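Local coordinates for protein aldo-keto reductase family 1 member C1 (Caenorhabditis elegans, PDB 1QWK) that probably reduces aldehydes or ketones with NADPH, as a TIM-barrel member of the aldo-keto reductase family, at residues V131-Y142 with R162-H172; S197-G205 with L250-L261. All blocks are in the same frame, centred on the assembly; numbering follows the deposited sequence.

Contact 1 (V131-Y142 with R162-H172); sequences VEDVWRQFDAVY and RALALGLTPVH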
loop_
_atom_site.group_PDB
_atom_site.type_symbol
_atom_site.label_atom_id
_atom_site.label_comp_id
_atom_site.label_asym_id
_atom_site.label_seq_id
_atom_site.Cartn_x
_atom_site.Cartn_y
_atom_site.Cartn_z
ATOM N N VAL A 131 -17.633 2.577 11.651
ATOM C CA VAL A 131 -16.935 1.656 10.759
ATOM C C VAL A 131 -17.779 0.419 10.478
ATOM O O VAL A 131 -17.589 -0.248 9.459
ATOM C CB VAL A 131 -15.548 1.225 11.328
ATOM C CG1 VAL A 131 -14.600 2.417 11.351
ATOM C CG2 VAL A 131 -15.701 0.638 12.716
ATOM N N GLU A 132 -18.714 0.108 11.373
ATOM C CA GLU A 132 -19.574 -1.049 11.156
ATOM C C GLU A 132 -20.453 -0.806 9.930
ATOM O O GLU A 132 -20.652 -1.707 9.115
ATOM C CB GLU A 132 -20.452 -1.327 12.382
ATOM C CG GLU A 132 -19.684 -1.889 13.573
ATOM C CD GLU A 132 -19.264 -0.823 14.560
ATOM O OE1 GLU A 132 -19.231 0.371 14.179
ATOM O OE2 GLU A 132 -18.957 -1.183 15.719
ATOM N N ASP A 133 -20.970 0.412 9.795
ATOM C CA ASP A 133 -21.816 0.747 8.656
ATOM C C ASP A 133 -20.999 0.801 7.375
ATOM O O ASP A 133 -21.480 0.433 6.297
ATOM C CB ASP A 133 -22.526 2.086 8.887
ATOM C CG ASP A 133 -23.595 1.998 9.963
ATOM O OD1 ASP A 133 -24.080 0.875 10.235
ATOM O OD2 ASP A 133 -23.967 3.050 10.524
ATOM N N VAL A 134 -19.757 1.259 7.496
ATOM C CA VAL A 134 -18.858 1.341 6.351
ATOM C C VAL A 134 -18.559 -0.073 5.869
ATOM O O VAL A 134 -18.644 -0.371 4.673
ATOM C CB VAL A 134 -17.519 2.028 6.724
ATOM C CG1 VAL A 134 -16.547 1.970 5.542
ATOM C CG2 VAL A 134 -17.768 3.470 7.118
ATOM N N TRP A 135 -18.217 -0.959 6.799
ATOM C CA TRP A 135 -17.903 -2.322 6.400
ATOM C C TRP A 135 -19.077 -3.060 5.746
ATOM O O TRP A 135 -18.872 -3.879 4.848
ATOM C CB TRP A 135 -17.382 -3.133 7.585
ATOM C CG TRP A 135 -16.786 -4.419 7.136
ATOM C CD1 TRP A 135 -17.233 -5.673 7.416
ATOM C CD2 TRP A 135 -15.678 -4.573 6.241
ATOM N NE1 TRP A 135 -16.478 -6.605 6.745
ATOM C CE2 TRP A 135 -15.515 -5.957 6.015
ATOM C CE3 TRP A 135 -14.810 -3.672 5.601
ATOM C CZ2 TRP A 135 -14.517 -6.469 5.178
ATOM C CZ3 TRP A 135 -13.815 -4.182 4.766
ATOM C CH2 TRP A 135 -13.681 -5.567 4.564
ATOM N N ARG A 136 -20.302 -2.783 6.184
ATOM C CA ARG A 136 -21.448 -3.451 5.581
ATOM C C ARG A 136 -21.502 -3.162 4.077
ATOM O O ARG A 136 -21.917 -4.017 3.292
ATOM C CB ARG A 136 -22.756 -3.014 6.255
ATOM C CG ARG A 136 -22.808 -3.295 7.753
ATOM C CD ARG A 136 -24.220 -3.128 8.300
ATOM N NE ARG A 136 -25.045 -4.279 7.959
ATOM C CZ ARG A 136 -25.133 -5.383 8.696
ATOM N NH1 ARG A 136 -24.457 -5.487 9.833
ATOM N NH2 ARG A 136 -25.869 -6.400 8.277
ATOM N N GLN A 137 -21.077 -1.970 3.664
ATOM C CA GLN A 137 -21.088 -1.653 2.236
ATOM C C GLN A 137 -20.023 -2.455 1.488
ATOM O O GLN A 137 -20.212 -2.827 0.327
ATOM C CB GLN A 137 -20.863 -0.156 2.000
ATOM C CG GLN A 137 -21.963 0.742 2.546
ATOM C CD GLN A 137 -21.864 2.153 2.014
ATOM O OE1 GLN A 137 -22.170 2.410 0.848
ATOM N NE2 GLN A 137 -21.412 3.073 2.857
ATOM N N PHE A 138 -18.902 -2.721 2.151
ATOM C CA PHE A 138 -17.836 -3.496 1.530
ATOM C C PHE A 138 -18.281 -4.943 1.378
ATOM O O PHE A 138 -17.992 -5.597 0.373
ATOM C CB PHE A 138 -16.547 -3.383 2.358
ATOM C CG PHE A 138 -15.749 -2.146 2.043
ATOM C CD1 PHE A 138 -14.805 -2.158 1.016
ATOM C CD2 PHE A 138 -16.025 -0.937 2.686
ATOM C CE1 PHE A 138 -14.154 -0.993 0.629
ATOM C CE2 PHE A 138 -15.378 0.234 2.302
ATOM C CZ PHE A 138 -14.440 0.210 1.267
ATOM N N ASP A 139 -19.000 -5.435 2.381
ATOM C CA ASP A 139 -19.523 -6.797 2.349
ATOM C C ASP A 139 -20.424 -6.921 1.118
ATOM O O ASP A 139 -20.358 -7.907 0.385
ATOM C CB ASP A 139 -20.333 -7.060 3.619
ATOM C CG ASP A 139 -21.053 -8.403 3.597
ATOM O OD1 ASP A 139 -20.378 -9.452 3.623
ATOM O OD2 ASP A 139 -22.303 -8.405 3.545
ATOM N N ALA A 140 -21.247 -5.900 0.889
ATOM C CA ALA A 140 -22.171 -5.885 -0.240
ATOM C C ALA A 140 -21.491 -5.892 -1.609
ATOM O O ALA A 140 -21.895 -6.649 -2.490
ATOM C CB ALA A 140 -23.106 -4.680 -0.132
ATOM N N VAL A 141 -20.476 -5.052 -1.799
ATOM C CA VAL A 141 -19.792 -5.010 -3.091
ATOM C C VAL A 141 -19.034 -6.313 -3.338
ATOM O O VAL A 141 -18.904 -6.759 -4.478
ATOM C CB VAL A 141 -18.839 -3.785 -3.205
ATOM C CG1 VAL A 141 -19.646 -2.506 -3.064
ATOM C CG2 VAL A 141 -17.738 -3.842 -2.146
ATOM N N TYR A 142 -18.541 -6.926 -2.264
ATOM C CA TYR A 142 -17.833 -8.199 -2.366
ATOM C C TYR A 142 -18.815 -9.269 -2.841
ATOM O O TYR A 142 -18.531 -10.019 -3.773
ATOM C CB TYR A 142 -17.271 -8.606 -1.001
ATOM C CG TYR A 142 -16.614 -9.972 -0.985
ATOM C CD1 TYR A 142 -15.383 -10.188 -1.608
ATOM C CD2 TYR A 142 -17.229 -11.050 -0.353
ATOM C CE1 TYR A 142 -14.782 -11.452 -1.597
ATOM C CE2 TYR A 142 -16.644 -12.313 -0.335
ATOM C CZ TYR A 142 -15.422 -12.509 -0.957
ATOM O OH TYR A 142 -14.838 -13.759 -0.932
ATOM N N ARG A 162 -14.222 -4.353 15.333
ATOM C CA ARG A 162 -15.636 -4.004 15.265
ATOM C C ARG A 162 -16.232 -4.454 13.935
ATOM O O ARG A 162 -17.396 -4.858 13.872
ATOM C CB ARG A 162 -15.818 -2.499 15.460
ATOM C CG ARG A 162 -15.593 -2.043 16.899
ATOM C CD ARG A 162 -15.375 -0.539 16.983
ATOM N NE ARG A 162 -16.473 0.227 16.409
ATOM C CZ ARG A 162 -16.368 1.492 16.017
ATOM N NH1 ARG A 162 -15.207 2.128 16.141
ATOM N NH2 ARG A 162 -17.413 2.116 15.488
ATOM N N ALA A 163 -15.434 -4.394 12.874
ATOM C CA ALA A 163 -15.901 -4.818 11.556
ATOM C C ALA A 163 -16.036 -6.339 11.523
ATOM O O ALA A 163 -17.020 -6.873 11.002
ATOM C CB ALA A 163 -14.927 -4.352 10.476
ATOM N N LEU A 164 -15.056 -7.038 12.088
ATOM C CA LEU A 164 -15.073 -8.501 12.111
ATOM C C LEU A 164 -16.239 -9.059 12.912
ATOM O O LEU A 164 -16.846 -10.057 12.524
ATOM C CB LEU A 164 -13.767 -9.037 12.704
ATOM C CG LEU A 164 -12.482 -8.797 11.910
ATOM C CD1 LEU A 164 -11.296 -9.304 12.708
ATOM C CD2 LEU A 164 -12.571 -9.513 10.565
ATOM N N ALA A 165 -16.545 -8.402 14.027
ATOM C CA ALA A 165 -17.619 -8.825 14.918
ATOM C C ALA A 165 -18.996 -8.878 14.263
ATOM O O ALA A 165 -19.893 -9.546 14.768
ATOM C CB ALA A 165 -17.664 -7.904 16.135
ATOM N N LEU A 166 -19.164 -8.176 13.147
ATOM C CA LEU A 166 -20.444 -8.156 12.446
ATOM C C LEU A 166 -20.836 -9.519 11.890
ATOM O O LEU A 166 -22.010 -9.769 11.619
ATOM C CB LEU A 166 -20.403 -7.147 11.302
ATOM C CG LEU A 166 -20.211 -5.681 11.686
ATOM C CD1 LEU A 166 -20.187 -4.831 10.422
ATOM C CD2 LEU A 166 -21.341 -5.236 12.603
ATOM N N GLY A 167 -19.850 -10.390 11.706
ATOM C CA GLY A 167 -20.133 -11.714 11.187
ATOM C C GLY A 167 -20.408 -11.731 9.695
ATOM O O GLY A 167 -21.048 -12.651 9.187
ATOM N N LEU A 168 -19.938 -10.709 8.990
ATOM C CA LEU A 168 -20.124 -10.632 7.546
ATOM C C LEU A 168 -18.817 -11.079 6.889
ATOM O O LEU A 168 -18.039 -11.828 7.489
ATOM C CB LEU A 168 -20.461 -9.192 7.130
ATOM C CG LEU A 168 -21.658 -8.553 7.843
ATOM C CD1 LEU A 168 -21.840 -7.120 7.357
ATOM C CD2 LEU A 168 -22.917 -9.379 7.577
ATOM N N THR A 169 -18.575 -10.634 5.662
ATOM C CA THR A 169 -17.346 -10.992 4.967
ATOM C C THR A 169 -16.160 -10.533 5.818
ATOM O O THR A 169 -16.133 -9.402 6.300
ATOM C CB THR A 169 -17.279 -10.310 3.578
ATOM O OG1 THR A 169 -18.362 -10.788 2.768
ATOM C CG2 THR A 169 -15.959 -10.626 2.883
ATOM N N PRO A 170 -15.183 -11.419 6.048
ATOM C CA PRO A 170 -14.016 -11.039 6.851
ATOM C C PRO A 170 -13.169 -9.975 6.159
ATOM O O PRO A 170 -13.239 -9.808 4.940
ATOM C CB PRO A 170 -13.253 -12.355 6.995
ATOM C CG PRO A 170 -14.352 -13.376 6.987
ATOM C CD PRO A 170 -15.238 -12.879 5.863
ATOM N N VAL A 171 -12.390 -9.237 6.941
ATOM C CA VAL A 171 -11.491 -8.240 6.374
ATOM C C VAL A 171 -10.346 -9.086 5.808
ATOM O O VAL A 171 -9.704 -9.831 6.547
ATOM C CB VAL A 171 -10.961 -7.288 7.465
ATOM C CG1 VAL A 171 -9.884 -6.380 6.889
ATOM C CG2 VAL A 171 -12.112 -6.455 8.026
ATOM N N HIS A 172 -10.084 -8.979 4.506
ATOM C CA HIS A 172 -9.038 -9.793 3.875
ATOM C C HIS A 172 -7.646 -9.174 3.912
ATOM O O HIS A 172 -6.644 -9.890 3.855
ATOM C CB HIS A 172 -9.383 -10.075 2.401
ATOM C CG HIS A 172 -10.738 -10.683 2.188
ATOM N ND1 HIS A 172 -11.123 -11.877 2.762
ATOM C CD2 HIS A 172 -11.786 -10.271 1.439
ATOM C CE1 HIS A 172 -12.350 -12.174 2.373
ATOM N NE2 HIS A 172 -12.776 -11.216 1.568
HETATM O O HOH W 1 -18.989 -4.257 16.041
HETATM O O HOH W 2 -24.144 -8.134 11.744
#

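Contact 2 (S197-G205 with L250-L261); sequences SVTSYATLG and LRYALDRGCAIL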
loop_
_atom_site.group_PDB
_atom_site.type_symbol
_atom_site.label_atom_id
_atom_site.label_comp_id
_atom_site.label_asym_id
_atom_site.label_seq_id
_atom_site.Cartn_x
_atom_site.Cartn_y
_atom_site.Cartn_z
ATOM N N SER A 197 -4.276 -10.340 5.929
ATOM C CA SER A 197 -2.996 -10.068 5.298
ATOM C C SER A 197 -2.646 -8.605 5.554
ATOM O O SER A 197 -3.536 -7.768 5.736
ATOM C CB SER A 197 -3.049 -10.355 3.786
ATOM O OG SER A 197 -3.905 -9.452 3.108
ATOM N N VAL A 198 -1.352 -8.307 5.607
ATOM C CA VAL A 198 -0.893 -6.948 5.846
ATOM C C VAL A 198 -0.059 -6.443 4.676
ATOM O O VAL A 198 0.834 -7.141 4.193
ATOM C CB VAL A 198 -0.015 -6.857 7.130
ATOM C CG1 VAL A 198 0.456 -5.411 7.345
ATOM C CG2 VAL A 198 -0.799 -7.350 8.333
ATOM N N THR A 199 -0.374 -5.238 4.215
ATOM C CA THR A 199 0.366 -4.612 3.132
ATOM C C THR A 199 1.000 -3.355 3.693
ATOM O O THR A 199 0.334 -2.524 4.321
ATOM C CB THR A 199 -0.534 -4.211 1.944
ATOM O OG1 THR A 199 -1.020 -5.388 1.290
ATOM C CG2 THR A 199 0.257 -3.371 0.946
ATOM N N SER A 200 2.298 -3.229 3.477
ATOM C CA SER A 200 3.057 -2.082 3.943
ATOM C C SER A 200 3.202 -1.019 2.873
ATOM O O SER A 200 3.549 -1.337 1.734
ATOM C CB SER A 200 4.466 -2.534 4.345
ATOM O OG SER A 200 5.423 -1.506 4.105
ATOM N N TYR A 201 2.922 0.233 3.219
ATOM C CA TYR A 201 3.174 1.313 2.270
ATOM C C TYR A 201 4.283 2.129 2.926
ATOM O O TYR A 201 4.530 1.968 4.126
ATOM C CB TYR A 201 1.922 2.151 1.943
ATOM C CG TYR A 201 1.297 3.011 3.021
ATOM C CD1 TYR A 201 1.922 4.174 3.487
ATOM C CD2 TYR A 201 0.015 2.726 3.486
ATOM C CE1 TYR A 201 1.273 5.036 4.384
ATOM C CE2 TYR A 201 -0.638 3.577 4.375
ATOM C CZ TYR A 201 -0.011 4.724 4.819
ATOM O OH TYR A 201 -0.676 5.564 5.689
ATOM N N ALA A 202 4.967 2.964 2.148
ATOM C CA ALA A 202 6.091 3.761 2.646
ATOM C C ALA A 202 7.156 2.812 3.197
ATOM O O ALA A 202 7.827 3.104 4.189
ATOM C CB ALA A 202 5.626 4.728 3.737
ATOM N N THR A 203 7.308 1.673 2.531
ATOM C CA THR A 203 8.250 0.641 2.947
ATOM C C THR A 203 9.701 1.108 3.007
ATOM O O THR A 203 10.486 0.600 3.809
ATOM C CB THR A 203 8.148 -0.571 2.003
ATOM O OG1 THR A 203 6.767 -0.795 1.664
ATOM C CG2 THR A 203 8.698 -1.820 2.674
ATOM N N LEU A 204 10.055 2.074 2.162
ATOM C CA LEU A 204 11.427 2.586 2.130
ATOM C C LEU A 204 11.699 3.699 3.130
ATOM O O LEU A 204 12.790 4.271 3.142
ATOM C CB LEU A 204 11.777 3.058 0.720
ATOM C CG LEU A 204 11.758 1.944 -0.334
ATOM C CD1 LEU A 204 12.083 2.536 -1.692
ATOM C CD2 LEU A 204 12.765 0.852 0.037
ATOM N N GLY A 205 10.705 4.007 3.958
ATOM C CA GLY A 205 10.866 5.034 4.975
ATOM C C GLY A 205 10.986 6.474 4.508
ATOM O O GLY A 205 10.502 6.843 3.440
ATOM N N LEU A 250 13.110 -3.504 1.919
ATOM C CA LEU A 250 11.971 -4.192 1.324
ATOM C C LEU A 250 11.934 -5.644 1.793
ATOM O O LEU A 250 10.869 -6.160 2.139
ATOM C CB LEU A 250 12.047 -4.135 -0.207
ATOM C CG LEU A 250 11.987 -2.721 -0.797
ATOM C CD1 LEU A 250 12.096 -2.786 -2.315
ATOM C CD2 LEU A 250 10.682 -2.043 -0.381
ATOM N N ARG A 251 13.095 -6.297 1.822
ATOM C CA ARG A 251 13.165 -7.687 2.258
ATOM C C ARG A 251 12.778 -7.780 3.731
ATOM O O ARG A 251 12.181 -8.762 4.165
ATOM C CB ARG A 251 14.575 -8.258 2.048
ATOM C CG ARG A 251 14.647 -9.771 2.213
ATOM C CD ARG A 251 13.914 -10.495 1.084
ATOM N NE ARG A 251 13.229 -11.687 1.567
ATOM C CZ ARG A 251 12.550 -12.537 0.801
ATOM N NH1 ARG A 251 12.458 -12.339 -0.505
ATOM N NH2 ARG A 251 11.941 -13.582 1.349
ATOM N N TYR A 252 13.119 -6.747 4.496
ATOM C CA TYR A 252 12.775 -6.715 5.913
ATOM C C TYR A 252 11.260 -6.851 6.058
ATOM O O TYR A 252 10.768 -7.699 6.801
ATOM C CB TYR A 252 13.229 -5.394 6.536
ATOM C CG TYR A 252 12.587 -5.111 7.876
ATOM C CD1 TYR A 252 13.020 -5.760 9.032
ATOM C CD2 TYR A 252 11.516 -4.217 7.980
ATOM C CE1 TYR A 252 12.400 -5.528 10.259
ATOM C CE2 TYR A 252 10.888 -3.980 9.200
ATOM C CZ TYR A 252 11.335 -4.639 10.333
ATOM O OH TYR A 252 10.712 -4.409 11.538
ATOM N N ALA A 253 10.522 -6.007 5.343
ATOM C CA ALA A 253 9.065 -6.044 5.410
ATOM C C ALA A 253 8.510 -7.379 4.916
ATOM O O ALA A 253 7.569 -7.920 5.494
ATOM C CB ALA A 253 8.474 -4.895 4.598
ATOM N N LEU A 254 9.088 -7.909 3.844
ATOM C CA LEU A 254 8.624 -9.185 3.306
ATOM C C LEU A 254 8.790 -10.304 4.324
ATOM O O LEU A 254 7.881 -11.105 4.533
ATOM C CB LEU A 254 9.390 -9.539 2.032
ATOM C CG LEU A 254 8.983 -8.773 0.775
ATOM C CD1 LEU A 254 9.949 -9.084 -0.359
ATOM C CD2 LEU A 254 7.557 -9.166 0.386
ATOM N N ASP A 255 9.950 -10.356 4.968
ATOM C CA ASP A 255 10.181 -11.407 5.934
ATOM C C ASP A 255 9.465 -11.200 7.268
ATOM O O ASP A 255 9.465 -12.088 8.128
ATOM C CB ASP A 255 11.685 -11.642 6.096
ATOM C CG ASP A 255 12.279 -12.338 4.878
ATOM O OD1 ASP A 255 11.578 -13.199 4.306
ATOM O OD2 ASP A 255 13.424 -12.044 4.481
ATOM N N ARG A 256 8.838 -10.036 7.426
ATOM C CA ARG A 256 8.042 -9.737 8.622
ATOM C C ARG A 256 6.668 -10.368 8.341
ATOM O O ARG A 256 5.806 -10.444 9.222
ATOM C CB ARG A 256 7.863 -8.219 8.812
ATOM C CG ARG A 256 9.033 -7.460 9.459
ATOM C CD ARG A 256 9.119 -7.692 10.971
ATOM N NE ARG A 256 7.838 -7.452 11.640
ATOM C CZ ARG A 256 7.269 -6.258 11.791
ATOM N NH1 ARG A 256 7.858 -5.163 11.328
ATOM N NH2 ARG A 256 6.088 -6.162 12.386
ATOM N N GLY A 257 6.476 -10.801 7.093
ATOM C CA GLY A 257 5.231 -11.433 6.686
ATOM C C GLY A 257 4.244 -10.490 6.026
ATOM O O GLY A 257 3.036 -10.726 6.071
ATOM N N CYS A 258 4.751 -9.433 5.398
ATOM C CA CYS A 258 3.885 -8.450 4.750
ATOM C C CYS A 258 4.094 -8.355 3.249
ATOM O O CYS A 258 5.110 -8.803 2.720
ATOM C CB CYS A 258 4.139 -7.053 5.324
ATOM S SG CYS A 258 4.004 -6.907 7.106
ATOM N N ALA A 259 3.114 -7.774 2.568
ATOM C CA ALA A 259 3.231 -7.531 1.140
ATOM C C ALA A 259 3.792 -6.107 1.132
ATOM O O ALA A 259 3.644 -5.380 2.122
ATOM C CB ALA A 259 1.866 -7.573 0.466
ATOM N N ILE A 260 4.433 -5.699 0.041
ATOM C CA ILE A 260 5.024 -4.362 -0.030
ATOM C C ILE A 260 4.609 -3.574 -1.267
ATOM O O ILE A 260 4.296 -4.152 -2.308
ATOM C CB ILE A 260 6.568 -4.433 0.001
ATOM C CG1 ILE A 260 7.082 -5.270 -1.173
ATOM C CG2 ILE A 260 7.029 -5.020 1.338
ATOM C CD1 ILE A 260 8.611 -5.392 -1.239
ATOM N N LEU A 261 4.631 -2.247 -1.136
ATOM C CA LEU A 261 4.252 -1.327 -2.206
ATOM C C LEU A 261 5.237 -0.175 -2.402
ATOM O O LEU A 261 4.919 0.970 -2.095
ATOM C CB LEU A 261 2.870 -0.725 -1.924
ATOM C CG LEU A 261 1.662 -1.655 -1.924
ATOM C CD1 LEU A 261 0.405 -0.874 -1.523
ATOM C CD2 LEU A 261 1.493 -2.272 -3.303
HETATM O O HOH W 3 0.410 -10.622 5.185
HETATM O O HOH W 4 5.085 3.352 -0.586
#

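Contact 1 (V131-Y142 with R162-H172)
Trp135 sends its indole N-H to the carbonyl oxygen of Thr169, NE1 to O 2.9 Å, with the acceptor lying in the ring plane. A chi1 of -168°, which sets CG opposite the backbone N, carries the ring from helix 131-143 against the 162-172 segment. There Ala163 CB and Val171 CG2 make CH-pi contacts with one face, Val171 CG2 lying 3.9 Å from the centroid of the six-membered ring of Trp135; Phe138 CB backs the opposite face. A broad ring with one N-H suits a place where apolar groups cover its faces and the one polar atom finds a carbonyl at the edge.

One turn on, Asp139 OD1 accepts twice from Thr169, from OG1 at 2.6 Å and from N at 3.0 Å. The amide comes from above the carboxylate plane, the hydroxyl from the anti side. With OG1 so held, CG2 lies over the face of the Tyr142 ring, a CH-pi contact. Lys143 pairs with the other oxygen of Asp139, probably steadying the carboxylate.

At the other end Arg162 holds Glu132 side-on, NE to OE2 2.9 Å and NH2 to OE1 2.8 Å, while Val131 CG2 rests over the centre of the guanidinium. Glu309 gives NH2 a second salt bridge. Helix 131-143 thus packs on the end of the next helix and on the loop leading to strand 173-177, as in the outer layer of a TIM barrel.

Contact 2 (S197-G205 with L250-L261)
Thr199 and Leu261 meet obliquely on one side of two parallel strands, Thr199 CG2 lying 3.5 Å from Leu261 CD1. The threonine's chi1 of -69° divides its branches: the methyl, opposite the backbone N, goes to the leucine, and OG1 lies beside Ala259 CB and bonds to Asn173. A beta-branched residue with one polar arm thus serves an apolar neighbour and an amide together. Ala259, small, meets Met16 of strand 15-17 on this face.

The backbones set this register. Ala259 N reaches Val198 O at 2.9 Å, and Ser200 N reaches Ala259 O at 2.9 Å; the further bond from Leu261 N to Ser200 O is weak. These are the seventh and eighth strands of the parallel barrel, and helix 245-255 leads into the eighth. The side chain of Leu261 is about 6 Å from that of Lys81, predicted to tune the active-site tyrosine.

Ser200 and Ile260 point to the other face, where the helix lies. Thr203, just past the strand, turns its methyl into the apolar group there: CG2 is 3.6 Å from Ala253 CB and 3.6 Å from Leu250 CD2, and the Thr203 side chain crosses that of Ile260 at about a right angle. Its hydroxyl donates to Ser200 OG, which in turn bonds to Leu178 O, so both buried hydroxyls have partners. Leu204 CD2 meets the same Leu250 methyl. At the start of the pairing Val198 CG1 packs on Cys258 SG, 3.9 Å away. Gly257, whose positive phi closes a Schellman motif, lets the chain swing from helix to strand, and one water joins its carbonyl to Val198 N.

In the fold
The two contacts belong to different layers of one barrel. Contact 1 lies about 20 Å from the chain centre, measured from its own centre, and is partly buried, joining a helix to the end of the next helix and the loop beyond; contact 2 is buried, its centre about 9 Å from that of the chain, and pairs two strands while seating a helix against them. Their chemistry follows: every direct hydrogen bond across the outer contact uses a side chain on at least one side, among them a salt bridge, whereas those across the inner one run between backbone atoms. They meet where His172 O probably accepts a hydrogen bond from Ser197 OG, linking the chain before strand 173-177 to strand 197-201.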